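Local coordinates for SWD1-like protein (Myceliophthora thermophila, PDB 6E29) that probably serves, through this WD40 beta-propeller domain, as the Swd1 (Cps50) subunit of a COMPASS histone H3 methyltransferase complex, at residues L83-G88 with A109-A114; R228-N233 with R240-P245; P260-F265 with W299-G304; P313-G318 with T336-I341. All coordinates share one frame; numbering follows the deposited sequence.

Contact 1 (L83-G88 with A109-A114); sequences LSACQG and APVYGA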
loop_
_atom_site.group_PDB
_atom_site.type_symbol
_atom_site.label_atom_id
_atom_site.label_comp_id
_atom_site.label_asym_id
_atom_site.label_seq_id
_atom_site.Cartn_x
_atom_site.Cartn_y
_atom_site.Cartn_z
ATOM N N LEU B 83 -6.809 5.577 9.208
ATOM C CA LEU B 83 -6.347 4.331 9.776
ATOM C C LEU B 83 -4.823 4.297 9.678
ATOM O O LEU B 83 -4.264 4.457 8.594
ATOM C CB LEU B 83 -6.972 3.178 9.004
ATOM C CG LEU B 83 -6.744 1.807 9.594
ATOM C CD1 LEU B 83 -7.694 1.584 10.747
ATOM C CD2 LEU B 83 -6.964 0.764 8.466
ATOM N N SER B 84 -4.158 4.149 10.807
ATOM C CA SER B 84 -2.698 4.099 10.838
ATOM C C SER B 84 -2.212 2.762 11.393
ATOM O O SER B 84 -2.834 2.171 12.282
ATOM C CB SER B 84 -2.121 5.264 11.683
ATOM O OG SER B 84 -2.697 5.286 13.015
ATOM N N ALA B 85 -1.072 2.304 10.903
ATOM C CA ALA B 85 -0.526 1.036 11.353
ATOM C C ALA B 85 0.951 1.219 11.656
ATOM O O ALA B 85 1.583 2.097 11.079
ATOM C CB ALA B 85 -0.705 -0.039 10.274
ATOM N N CYS B 86 1.520 0.382 12.532
ATOM C CA CYS B 86 2.919 0.569 12.902
ATOM C C CYS B 86 3.650 -0.760 12.978
ATOM O O CYS B 86 3.046 -1.829 12.963
ATOM C CB CYS B 86 3.060 1.312 14.245
ATOM S SG CYS B 86 2.548 0.394 15.700
ATOM N N GLN B 87 4.975 -0.676 13.104
ATOM C CA GLN B 87 5.784 -1.861 13.350
ATOM C C GLN B 87 5.591 -2.409 14.746
ATOM O O GLN B 87 6.039 -3.531 15.014
ATOM C CB GLN B 87 7.265 -1.554 13.144
ATOM C CG GLN B 87 7.642 -1.345 11.705
ATOM C CD GLN B 87 9.067 -0.856 11.524
ATOM O OE1 GLN B 87 9.747 -0.471 12.490
ATOM N NE2 GLN B 87 9.534 -0.866 10.275
ATOM N N GLY B 88 4.977 -1.632 15.637
ATOM C CA GLY B 88 4.735 -2.077 16.994
ATOM C C GLY B 88 3.446 -2.854 17.143
ATOM O O GLY B 88 2.895 -2.898 18.249
ATOM N N ALA B 109 2.234 -9.163 15.711
ATOM C CA ALA B 109 3.278 -9.065 14.703
ATOM C C ALA B 109 3.249 -7.668 14.107
ATOM O O ALA B 109 2.197 -7.004 14.102
ATOM C CB ALA B 109 3.091 -10.124 13.602
ATOM N N PRO B 110 4.381 -7.188 13.598
ATOM C CA PRO B 110 4.397 -5.910 12.870
ATOM C C PRO B 110 3.408 -5.913 11.710
ATOM O O PRO B 110 3.193 -6.931 11.043
ATOM C CB PRO B 110 5.840 -5.810 12.350
ATOM C CG PRO B 110 6.649 -6.675 13.324
ATOM C CD PRO B 110 5.724 -7.794 13.730
ATOM N N VAL B 111 2.844 -4.743 11.432
ATOM C CA VAL B 111 1.853 -4.598 10.371
ATOM C C VAL B 111 2.573 -4.068 9.136
ATOM O O VAL B 111 3.153 -2.976 9.176
ATOM C CB VAL B 111 0.692 -3.680 10.806
ATOM C CG1 VAL B 111 -0.445 -3.681 9.770
ATOM C CG2 VAL B 111 0.134 -4.079 12.228
ATOM N N TYR B 112 2.611 -4.866 8.057
ATOM C CA TYR B 112 3.114 -4.340 6.783
ATOM C C TYR B 112 2.265 -3.152 6.312
ATOM O O TYR B 112 2.773 -2.171 5.772
ATOM C CB TYR B 112 3.065 -5.423 5.707
ATOM C CG TYR B 112 4.112 -6.522 5.731
ATOM C CD1 TYR B 112 5.481 -6.228 5.620
ATOM C CD2 TYR B 112 3.708 -7.874 5.731
ATOM C CE1 TYR B 112 6.422 -7.244 5.565
ATOM C CE2 TYR B 112 4.639 -8.890 5.694
ATOM C CZ TYR B 112 5.989 -8.570 5.589
ATOM O OH TYR B 112 6.924 -9.565 5.558
ATOM N N GLY B 113 0.954 -3.257 6.454
ATOM C CA GLY B 113 0.073 -2.189 6.062
ATOM C C GLY B 113 -1.364 -2.593 6.295
ATOM O O GLY B 113 -1.726 -3.786 6.337
ATOM N N ALA B 114 -2.203 -1.602 6.518
ATOM C CA ALA B 114 -3.633 -1.841 6.721
ATOM C C ALA B 114 -4.435 -0.859 5.871
ATOM O O ALA B 114 -4.084 0.322 5.778
ATOM C CB ALA B 114 -4.044 -1.720 8.217
HETATM O O HOH W 1 -3.188 2.073 7.704
#
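Ala85 and Val111 meet where two consecutive blades of the WD40 beta-propeller lie side by side: strand 81-86 is second in its blade, and strand 111-117 opens the next. The packing between them is apolar, alanine methyls against the branches of Val111 and Leu83. Ala85 CB lies 3.7 Å from Val111 CG1, the branch set anti to the backbone N (chi1 -172°). It also approaches Ala114 CB at 4.3 Å, and Ala114 CB is met on a further side by Leu83 CD2 at 3.8 Å. Phe124 of strand 123-128 touches both Leu83 and Ala114, so this layer continues into the blade that begins at residue 111.

Backbone polar contacts lie at the two ends of the apolar row. Val111 N donates to Cys86 O over 3.3 Å, and the N-H points well at the oxygen (161°). Next to it, Pro110 presents its ring to Gln87 O, with CB at 3.5 Å, while Lys68 NZ also hydrogen-bonds to that oxygen. A classic beta bulge at Tyr112 and Gly113 interrupts strand 111-117 between Val111 and Ala114. Beyond the bulge, one water donates a hydrogen bond to each blade, reaching Leu83 O and Ala114 O, each at 2.8 Å.

Contact 2 (R228-N233 with R240-P245); sequences RELLVN and RTFIVP
The Phe242 ring has Leu230 O at its edge, near the ring plane, and Val232 CG2 set obliquely to it, 3.6 Å from CE2. The two side chains belong to an antiparallel beta hairpin, strands 229-234 and 239-243, the middle pair of a four-stranded propeller blade. With Phe242 CG anti to the carbonyl carbon (chi1 -60°), the ring's CD2-CE2 side lies against Val232 CG2. The guanidinium groups of Arg228 and Arg240 each take a water at the edge, in plane. Arg240 NH1 donates to a water that in turn donates to Val232 O, while NH2 forms a salt bridge with Asp236.

The backbone fixes the register. Leu230 and Phe242 form a hydrogen-bonded pair, N to O at 2.9 Å from Leu230 and 2.8 Å in return. Val232 and Arg240 form the next such pair, with Leu231 opposite Thr241 in the non-hydrogen-bonded position between them. Side chains therefore alternate: Leu230, Val232, Arg240 and Phe242 share one face, and Glu229, Leu231, Thr241 and Ile243 the other, where Leu231 CD1 comes 3.9 Å from Thr241 CG2.

Past the strand end, Val244 CG2 covers Leu230 CB at 3.8 Å. Val244 N donates almost straight (174°) to Arg228 O, standing 41° above that carbonyl's plane. The same oxygen also accepts from a water, 2.9 Å away, that bridges Arg228 NE and Val244 O.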
loop_
_atom_site.group_PDB
_atom_site.type_symbol
_atom_site.label_atom_id
_atom_site.label_comp_id
_atom_site.label_asym_id
_atom_site.label_seq_id
_atom_site.Cartn_x
_atom_site.Cartn_y
_atom_site.Cartn_z
ATOM N N ARG B 228 -9.348 0.199 -12.105
ATOM C CA ARG B 228 -9.221 -0.623 -13.314
ATOM C C ARG B 228 -7.787 -1.049 -13.590
ATOM O O ARG B 228 -7.578 -1.962 -14.411
ATOM C CB ARG B 228 -9.715 0.094 -14.584
ATOM C CG ARG B 228 -11.183 0.564 -14.676
ATOM C CD ARG B 228 -12.265 -0.478 -14.994
ATOM N NE ARG B 228 -12.154 -1.199 -16.292
ATOM C CZ ARG B 228 -12.943 -1.028 -17.357
ATOM N NH1 ARG B 228 -13.947 -0.160 -17.342
ATOM N NH2 ARG B 228 -12.738 -1.751 -18.452
ATOM N N GLU B 229 -6.812 -0.396 -12.965
ATOM C CA GLU B 229 -5.409 -0.739 -13.169
ATOM C C GLU B 229 -4.698 -0.884 -11.831
ATOM O O GLU B 229 -4.965 -0.138 -10.882
ATOM C CB GLU B 229 -4.691 0.307 -14.016
ATOM C CG GLU B 229 -5.281 0.488 -15.430
ATOM C CD GLU B 229 -6.363 1.576 -15.506
ATOM O OE1 GLU B 229 -6.603 2.301 -14.509
ATOM O OE2 GLU B 229 -6.966 1.722 -16.591
ATOM N N LEU B 230 -3.784 -1.847 -11.778
ATOM C CA LEU B 230 -3.079 -2.241 -10.571
ATOM C C LEU B 230 -1.579 -2.044 -10.817
ATOM O O LEU B 230 -1.042 -2.504 -11.826
ATOM C CB LEU B 230 -3.353 -3.702 -10.248
ATOM C CG LEU B 230 -2.560 -4.379 -9.141
ATOM C CD1 LEU B 230 -3.021 -3.876 -7.763
ATOM C CD2 LEU B 230 -2.748 -5.904 -9.316
ATOM N N LEU B 231 -0.920 -1.429 -9.865
ATOM C CA LEU B 231 0.518 -1.216 -9.856
ATOM C C LEU B 231 1.126 -2.116 -8.802
ATOM O O LEU B 231 0.631 -2.196 -7.674
ATOM C CB LEU B 231 0.786 0.272 -9.536
ATOM C CG LEU B 231 2.198 0.775 -9.265
ATOM C CD1 LEU B 231 2.984 0.599 -10.539
ATOM C CD2 LEU B 231 2.071 2.295 -8.895
ATOM N N VAL B 232 2.211 -2.782 -9.161
ATOM C CA VAL B 232 2.802 -3.819 -8.329
ATOM C C VAL B 232 4.310 -3.577 -8.244
ATOM O O VAL B 232 4.962 -3.465 -9.267
ATOM C CB VAL B 232 2.576 -5.226 -8.887
ATOM C CG1 VAL B 232 3.218 -6.260 -7.916
ATOM C CG2 VAL B 232 1.082 -5.518 -9.120
ATOM N N ASN B 233 4.845 -3.440 -7.038
ATOM C CA ASN B 233 6.293 -3.408 -6.855
ATOM C C ASN B 233 6.703 -4.736 -6.239
ATOM O O ASN B 233 6.086 -5.186 -5.262
ATOM C CB ASN B 233 6.761 -2.264 -5.954
ATOM C CG ASN B 233 8.290 -2.104 -5.966
ATOM O OD1 ASN B 233 8.950 -2.443 -6.956
ATOM N ND2 ASN B 233 8.846 -1.617 -4.874
ATOM N N ARG B 240 5.361 -3.267 -12.374
ATOM C CA ARG B 240 4.387 -3.783 -13.333
ATOM C C ARG B 240 3.042 -3.143 -13.099
ATOM O O ARG B 240 2.659 -2.930 -11.943
ATOM C CB ARG B 240 4.186 -5.289 -13.177
ATOM C CG ARG B 240 5.515 -6.050 -13.513
ATOM C CD ARG B 240 5.343 -7.528 -13.160
ATOM N NE ARG B 240 6.509 -8.361 -13.477
ATOM C CZ ARG B 240 7.522 -8.600 -12.655
ATOM N NH1 ARG B 240 7.566 -8.061 -11.426
ATOM N NH2 ARG B 240 8.516 -9.393 -13.069
ATOM N N THR B 241 2.332 -2.876 -14.189
ATOM C CA THR B 241 0.928 -2.505 -14.138
ATOM C C THR B 241 0.112 -3.600 -14.802
ATOM O O THR B 241 0.562 -4.243 -15.759
ATOM C CB THR B 241 0.666 -1.176 -14.811
ATOM O OG1 THR B 241 1.222 -1.180 -16.143
ATOM C CG2 THR B 241 1.314 -0.041 -13.954
ATOM N N PHE B 242 -1.079 -3.818 -14.279
ATOM C CA PHE B 242 -1.981 -4.826 -14.816
ATOM C C PHE B 242 -3.368 -4.249 -14.979
ATOM O O PHE B 242 -3.776 -3.353 -14.230
ATOM C CB PHE B 242 -2.122 -6.045 -13.922
ATOM C CG PHE B 242 -0.862 -6.764 -13.674
ATOM C CD1 PHE B 242 -0.568 -7.950 -14.348
ATOM C CD2 PHE B 242 0.022 -6.270 -12.717
ATOM C CE1 PHE B 242 0.643 -8.594 -14.100
ATOM C CE2 PHE B 242 1.196 -6.888 -12.474
ATOM C CZ PHE B 242 1.508 -8.085 -13.166
ATOM N N ILE B 243 -4.109 -4.843 -15.925
ATOM C CA ILE B 243 -5.508 -4.498 -16.199
ATOM C C ILE B 243 -6.389 -5.350 -15.299
ATOM O O ILE B 243 -6.364 -6.571 -15.404
ATOM C CB ILE B 243 -5.852 -4.746 -17.674
ATOM C CG1 ILE B 243 -4.817 -4.060 -18.576
ATOM C CG2 ILE B 243 -7.244 -4.246 -17.968
ATOM C CD1 ILE B 243 -4.644 -2.576 -18.266
ATOM N N VAL B 244 -7.161 -4.725 -14.425
ATOM C CA VAL B 244 -7.867 -5.506 -13.391
ATOM C C VAL B 244 -9.098 -6.108 -13.993
ATOM O O VAL B 244 -9.792 -5.441 -14.787
ATOM C CB VAL B 244 -8.191 -4.604 -12.188
ATOM C CG1 VAL B 244 -9.212 -5.255 -11.280
ATOM C CG2 VAL B 244 -6.925 -4.242 -11.378
ATOM N N PRO B 245 -9.428 -7.381 -13.717
ATOM C CA PRO B 245 -10.591 -8.003 -14.348
ATOM C C PRO B 245 -11.900 -7.448 -13.809
ATOM O O PRO B 245 -11.992 -6.765 -12.780
ATOM C CB PRO B 245 -10.451 -9.490 -14.021
ATOM C CG PRO B 245 -9.700 -9.499 -12.741
ATOM C CD PRO B 245 -8.698 -8.346 -12.868
HETATM O O HOH W 2 -9.750 -3.033 -15.983
HETATM O O HOH W 3 6.324 -5.983 -10.037
#

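Contact 3 (P260-F265 with W299-G304); sequences PLEHKF and WERGHG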
loop_
_atom_site.group_PDB
_atom_site.type_symbol
_atom_site.label_atom_id
_atom_site.label_comp_id
_atom_site.label_asym_id
_atom_site.label_seq_id
_atom_site.Cartn_x
_atom_site.Cartn_y
_atom_site.Cartn_z
ATOM N N PRO B 260 -4.145 -9.356 -17.120
ATOM C CA PRO B 260 -3.130 -9.166 -18.160
ATOM C C PRO B 260 -2.140 -8.063 -17.808
ATOM O O PRO B 260 -2.478 -7.025 -17.224
ATOM C CB PRO B 260 -3.959 -8.851 -19.414
ATOM C CG PRO B 260 -5.252 -8.313 -18.874
ATOM C CD PRO B 260 -5.505 -8.992 -17.566
ATOM N N LEU B 261 -0.878 -8.340 -18.094
ATOM C CA LEU B 261 0.166 -7.342 -17.868
ATOM C C LEU B 261 0.013 -6.184 -18.849
ATOM O O LEU B 261 -0.134 -6.385 -20.059
ATOM C CB LEU B 261 1.533 -7.999 -18.037
ATOM C CG LEU B 261 2.754 -7.114 -17.972
ATOM C CD1 LEU B 261 2.898 -6.689 -16.551
ATOM C CD2 LEU B 261 3.960 -7.943 -18.453
ATOM N N GLU B 262 0.097 -4.968 -18.339
ATOM C CA GLU B 262 0.066 -3.784 -19.187
ATOM C C GLU B 262 1.482 -3.325 -19.546
ATOM O O GLU B 262 1.890 -3.421 -20.702
ATOM C CB GLU B 262 -0.701 -2.660 -18.497
ATOM C CG GLU B 262 -0.840 -1.444 -19.445
ATOM C CD GLU B 262 -1.409 -0.213 -18.759
ATOM O OE1 GLU B 262 -2.415 0.372 -19.266
ATOM O OE2 GLU B 262 -0.822 0.139 -17.716
ATOM N N HIS B 263 2.241 -2.827 -18.575
ATOM C CA HIS B 263 3.616 -2.393 -18.788
ATOM C C HIS B 263 4.539 -2.972 -17.725
ATOM O O HIS B 263 4.138 -3.189 -16.578
ATOM C CB HIS B 263 3.762 -0.857 -18.739
ATOM C CG HIS B 263 3.107 -0.147 -19.875
ATOM N ND1 HIS B 263 3.405 -0.405 -21.189
ATOM C CD2 HIS B 263 2.121 0.778 -19.887
ATOM C CE1 HIS B 263 2.655 0.352 -21.968
ATOM N NE2 HIS B 263 1.868 1.081 -21.201
ATOM N N LYS B 264 5.803 -3.158 -18.110
ATOM C CA LYS B 264 6.922 -3.396 -17.196
ATOM C C LYS B 264 7.776 -2.139 -17.187
ATOM O O LYS B 264 8.095 -1.604 -18.259
ATOM C CB LYS B 264 7.805 -4.559 -17.656
ATOM C CG LYS B 264 7.297 -5.951 -17.340
ATOM C CD LYS B 264 8.203 -7.002 -17.908
ATOM C CE LYS B 264 8.295 -6.880 -19.409
ATOM N NZ LYS B 264 9.256 -7.917 -19.920
ATOM N N PHE B 265 8.196 -1.698 -16.009
ATOM C CA PHE B 265 9.085 -0.541 -15.908
ATOM C C PHE B 265 10.328 -0.969 -15.152
ATOM O O PHE B 265 10.221 -1.568 -14.074
ATOM C CB PHE B 265 8.431 0.626 -15.183
ATOM C CG PHE B 265 7.110 1.022 -15.725
ATOM C CD1 PHE B 265 7.024 1.878 -16.800
ATOM C CD2 PHE B 265 5.926 0.541 -15.142
ATOM C CE1 PHE B 265 5.775 2.249 -17.304
ATOM C CE2 PHE B 265 4.689 0.926 -15.639
ATOM C CZ PHE B 265 4.630 1.806 -16.712
ATOM N N TRP B 299 7.598 7.320 -15.094
ATOM C CA TRP B 299 7.219 6.783 -16.400
ATOM C C TRP B 299 5.770 7.156 -16.724
ATOM O O TRP B 299 4.957 7.420 -15.824
ATOM C CB TRP B 299 7.343 5.266 -16.428
ATOM C CG TRP B 299 8.685 4.716 -16.173
ATOM C CD1 TRP B 299 9.627 4.347 -17.126
ATOM C CD2 TRP B 299 9.241 4.357 -14.896
ATOM N NE1 TRP B 299 10.724 3.823 -16.508
ATOM C CE2 TRP B 299 10.524 3.808 -15.146
ATOM C CE3 TRP B 299 8.777 4.440 -13.566
ATOM C CZ2 TRP B 299 11.370 3.375 -14.113
ATOM C CZ3 TRP B 299 9.606 3.991 -12.539
ATOM C CH2 TRP B 299 10.890 3.455 -12.819
ATOM N N GLU B 300 5.427 7.090 -18.004
ATOM C CA GLU B 300 4.054 7.337 -18.423
ATOM C C GLU B 300 3.444 6.034 -18.924
ATOM O O GLU B 300 4.104 5.254 -19.610
ATOM C CB GLU B 300 3.988 8.436 -19.506
ATOM C CG GLU B 300 4.925 8.217 -20.670
ATOM C CD GLU B 300 4.290 7.322 -21.721
ATOM O OE1 GLU B 300 3.028 7.364 -21.829
ATOM O OE2 GLU B 300 5.043 6.563 -22.380
ATOM N N ARG B 301 2.191 5.795 -18.572
ATOM C CA ARG B 301 1.513 4.522 -18.852
ATOM C C ARG B 301 0.873 4.478 -20.217
ATOM O O ARG B 301 0.401 3.412 -20.628
ATOM C CB ARG B 301 0.401 4.284 -17.855
ATOM C CG ARG B 301 0.855 3.836 -16.542
ATOM C CD ARG B 301 -0.340 3.419 -15.714
ATOM N NE ARG B 301 -1.318 2.647 -16.475
ATOM C CZ ARG B 301 -2.574 3.015 -16.699
ATOM N NH1 ARG B 301 -3.036 4.169 -16.204
ATOM N NH2 ARG B 301 -3.366 2.236 -17.438
ATOM N N GLY B 302 0.781 5.616 -20.893
ATOM C CA GLY B 302 0.274 5.606 -22.250
ATOM C C GLY B 302 1.089 4.692 -23.141
ATOM O O GLY B 302 0.540 3.858 -23.865
ATOM N N HIS B 303 2.414 4.838 -23.092
ATOM C CA HIS B 303 3.316 4.033 -23.894
ATOM C C HIS B 303 4.406 3.367 -23.094
ATOM O O HIS B 303 5.281 2.747 -23.693
ATOM C CB HIS B 303 3.993 4.879 -24.985
ATOM C CG HIS B 303 3.032 5.473 -25.963
ATOM N ND1 HIS B 303 1.863 6.094 -25.572
ATOM C CD2 HIS B 303 3.059 5.538 -27.314
ATOM C CE1 HIS B 303 1.205 6.511 -26.636
ATOM N NE2 HIS B 303 1.916 6.194 -27.706
ATOM N N GLY B 304 4.412 3.508 -21.774
ATOM C CA GLY B 304 5.421 2.864 -20.952
ATOM C C GLY B 304 6.771 3.553 -20.891
ATOM O O GLY B 304 7.692 3.018 -20.261
HETATM O O HOH W 4 8.153 0.403 -20.110
#
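Glu262 and Arg301 form a side-on, two-pronged salt bridge between adjacent blades of the propeller. Arg301 NE donates to Glu262 OE2 and NH2 to OE1, both at 2.8 Å on syn lone pairs. The carboxylate and guanidinium planes are only 25° apart, which suits such paired bonds. Second partners hold both groups: Thr241 OG1 bonds Glu262 OE2, and Gly283 O accepts from Arg301 NH1.

His263 NE2 donates to Arg301 O at 2.8 Å in a bent bond (131°), with that oxygen near the ring plane but NE2 above the plane of the carbonyl. Gly304 CA makes a CH-pi contact over one face of His263, 3.8 Å from the centroid.

The buried part is aromatic. Phe265 CB lies over the centre of the Trp299 indole, 3.9 Å from the centroid of its six-membered ring, and Phe265 CD1 approaches Trp299 CG at 3.3 Å. The Phe265 ring and the five-membered ring of Trp299 are oblique, their planes at 41°.

Strand 261-265 is an outermost strand of its blade, paired with 239-243 through a classic beta bulge at Glu262 and His263. Segment 299-304 ends strand 296-300 and turns toward 306-310, while Val286 of strand 285-290 touches both Phe265 and Arg301.

Contact 4 (P313-G318 with T336-I341); sequences PKEEQG and TGRINI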
loop_
_atom_site.group_PDB
_atom_site.type_symbol
_atom_site.label_atom_id
_atom_site.label_comp_id
_atom_site.label_asym_id
_atom_site.label_seq_id
_atom_site.Cartn_x
_atom_site.Cartn_y
_atom_site.Cartn_z
ATOM N N PRO B 313 17.072 16.652 -3.806
ATOM C CA PRO B 313 18.229 16.757 -2.914
ATOM C C PRO B 313 19.228 15.610 -3.045
ATOM O O PRO B 313 19.175 14.763 -3.943
ATOM C CB PRO B 313 17.586 16.789 -1.523
ATOM C CG PRO B 313 16.339 16.026 -1.669
ATOM C CD PRO B 313 15.838 16.298 -3.076
ATOM N N LYS B 314 20.192 15.579 -2.152
ATOM C CA LYS B 314 21.119 14.474 -2.285
ATOM C C LYS B 314 20.777 13.378 -1.291
ATOM O O LYS B 314 21.658 12.946 -0.541
ATOM C CB LYS B 314 22.571 14.955 -2.115
ATOM C CG LYS B 314 22.849 15.862 -0.912
ATOM C CD LYS B 314 24.366 16.070 -0.681
ATOM C CE LYS B 314 24.639 17.467 -0.114
ATOM N NZ LYS B 314 24.282 18.562 -1.085
ATOM N N GLU B 315 19.528 12.896 -1.251
ATOM C CA GLU B 315 19.337 11.777 -0.346
ATOM C C GLU B 315 18.434 10.710 -0.934
ATOM O O GLU B 315 17.568 10.965 -1.781
ATOM C CB GLU B 315 18.831 12.219 1.044
ATOM C CG GLU B 315 17.375 12.540 1.157
ATOM C CD GLU B 315 16.965 12.899 2.577
ATOM O OE1 GLU B 315 17.060 12.055 3.498
ATOM O OE2 GLU B 315 16.587 14.077 2.770
ATOM N N GLU B 316 18.680 9.495 -0.466
ATOM C CA GLU B 316 17.805 8.384 -0.809
ATOM C C GLU B 316 16.367 8.672 -0.363
ATOM O O GLU B 316 16.129 9.137 0.754
ATOM C CB GLU B 316 18.324 7.102 -0.139
ATOM C CG GLU B 316 17.722 5.834 -0.750
ATOM C CD GLU B 316 18.308 4.538 -0.192
ATOM O OE1 GLU B 316 17.639 3.463 -0.314
ATOM O OE2 GLU B 316 19.439 4.600 0.367
ATOM N N GLN B 317 15.393 8.369 -1.240
ATOM C CA GLN B 317 13.986 8.620 -0.962
ATOM C C GLN B 317 13.255 7.303 -0.671
ATOM O O GLN B 317 13.571 6.257 -1.241
ATOM C CB GLN B 317 13.309 9.314 -2.151
ATOM C CG GLN B 317 14.042 10.583 -2.584
ATOM C CD GLN B 317 13.852 11.693 -1.574
ATOM O OE1 GLN B 317 12.839 11.744 -0.888
ATOM N NE2 GLN B 317 14.823 12.577 -1.475
ATOM N N GLY B 318 12.265 7.368 0.217
ATOM C CA GLY B 318 11.471 6.210 0.565
ATOM C C GLY B 318 10.072 6.273 0.007
ATOM O O GLY B 318 9.857 6.139 -1.209
ATOM N N THR B 336 16.961 12.109 6.254
ATOM C CA THR B 336 16.547 13.281 7.023
ATOM C C THR B 336 15.117 13.203 7.522
ATOM O O THR B 336 14.757 13.950 8.442
ATOM C CB THR B 336 16.660 14.544 6.171
ATOM O OG1 THR B 336 15.702 14.469 5.102
ATOM C CG2 THR B 336 18.107 14.720 5.647
ATOM N N GLY B 337 14.311 12.329 6.927
ATOM C CA GLY B 337 12.884 12.276 7.153
ATOM C C GLY B 337 12.110 13.494 6.712
ATOM O O GLY B 337 10.953 13.640 7.114
ATOM N N ARG B 338 12.699 14.377 5.901
ATOM C CA ARG B 338 11.945 15.500 5.376
ATOM C C ARG B 338 10.962 15.048 4.308
ATOM O O ARG B 338 11.221 14.098 3.570
ATOM C CB ARG B 338 12.884 16.516 4.754
ATOM C CG ARG B 338 13.717 17.177 5.805
ATOM C CD ARG B 338 14.333 18.428 5.300
ATOM N NE ARG B 338 15.516 18.189 4.495
ATOM C CZ ARG B 338 16.751 18.197 4.980
ATOM N NH1 ARG B 338 16.959 18.383 6.285
ATOM N NH2 ARG B 338 17.778 18.002 4.166
ATOM N N ILE B 339 9.897 15.836 4.117
ATOM C CA ILE B 339 8.988 15.587 3.009
ATOM C C ILE B 339 9.214 16.670 1.974
ATOM O O ILE B 339 8.994 17.860 2.251
ATOM C CB ILE B 339 7.509 15.569 3.435
ATOM C CG1 ILE B 339 7.267 14.506 4.504
ATOM C CG2 ILE B 339 6.650 15.303 2.187
ATOM C CD1 ILE B 339 6.010 14.773 5.347
ATOM N N ASN B 340 9.634 16.265 0.779
ATOM C CA ASN B 340 9.748 17.183 -0.345
ATOM C C ASN B 340 8.590 16.990 -1.309
ATOM O O ASN B 340 8.203 15.855 -1.597
ATOM C CB ASN B 340 11.061 16.973 -1.088
ATOM C CG ASN B 340 12.219 17.556 -0.348
ATOM O OD1 ASN B 340 12.461 18.764 -0.421
ATOM N ND2 ASN B 340 12.941 16.718 0.400
ATOM N N ILE B 341 8.081 18.092 -1.851
ATOM C CA ILE B 341 6.966 18.047 -2.805
ATOM C C ILE B 341 7.409 18.704 -4.095
ATOM O O ILE B 341 7.780 19.904 -4.109
ATOM C CB ILE B 341 5.705 18.735 -2.267
ATOM C CG1 ILE B 341 5.229 18.064 -0.980
ATOM C CG2 ILE B 341 4.629 18.682 -3.324
ATOM C CD1 ILE B 341 4.113 18.875 -0.319
HETATM O O HOH W 5 12.411 13.817 0.596
#
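Glu315 reaches across to Thr336 and takes two hydrogen bonds from that one residue, one on each carboxylate oxygen. Thr336 N donates to OE1 at 2.8 Å with an N-H...O angle of 148°, and Thr336 OG1 donates to OE2 over a short 2.5 Å. Both oxygens use their syn lone pairs, so the carboxylate faces Thr336 with its open end. Glu315 CG lies between its backbone N and carbonyl carbon (chi1 79°), and the chain runs extended from there.

The next shell positions these groups. Thr336 OG1, besides giving its proton to Glu315, accepts from Arg338 N at 3.1 Å, which makes an ST turn and probably helps to set the hydroxyl's direction. Thr336 CG2 sits over one face of the Arg338 guanidinium, offset toward the rim. On the carboxylate side, Glu335 N adds a further donor to Glu315 OE1.

Farther out, Pro313 CG passes Asn340 ND2 at 4.0 Å. A water links Asn340 ND2 to Gln317 OE1, 2.6 Å from the latter, while Asn340 OD1 bonds Thr22 OG1 of strand 19-23. The contact thus lies in the propeller blade that combines strand 19-23 with the C-terminal strands 317-322, 328-333 and 339-343.

Glu315 OE2 stays 4.3 Å from Arg338 NH2 and lies well out of the guanidinium plane, so no N-H points at it and Arg338 contributes charge alone. Three donated hydrogen bonds and that nearby positive charge would probably stabilise the buried Glu315 as a carboxylate.

In the fold
From the N terminus, strand 19-23 comes first, yet it waits for the end of the chain to complete its blade. Contact 1 then closes the chain through strands 90-95 and 100-106, joining one blade to the next. Contact 2 is local, a hairpin within a later blade, across the centre of the chain from contact 1. Contact 3 follows and touches it: strands 239-243 and 261-265 are sheet neighbours, and the loop it closes contains strands 274-279 and 285-290 of the next blade. Contact 4 spans strands 317-322 and 328-333 in the blade that seals the ring. All four run in series, without nesting or crossing, as a propeller's sequential blades suggest.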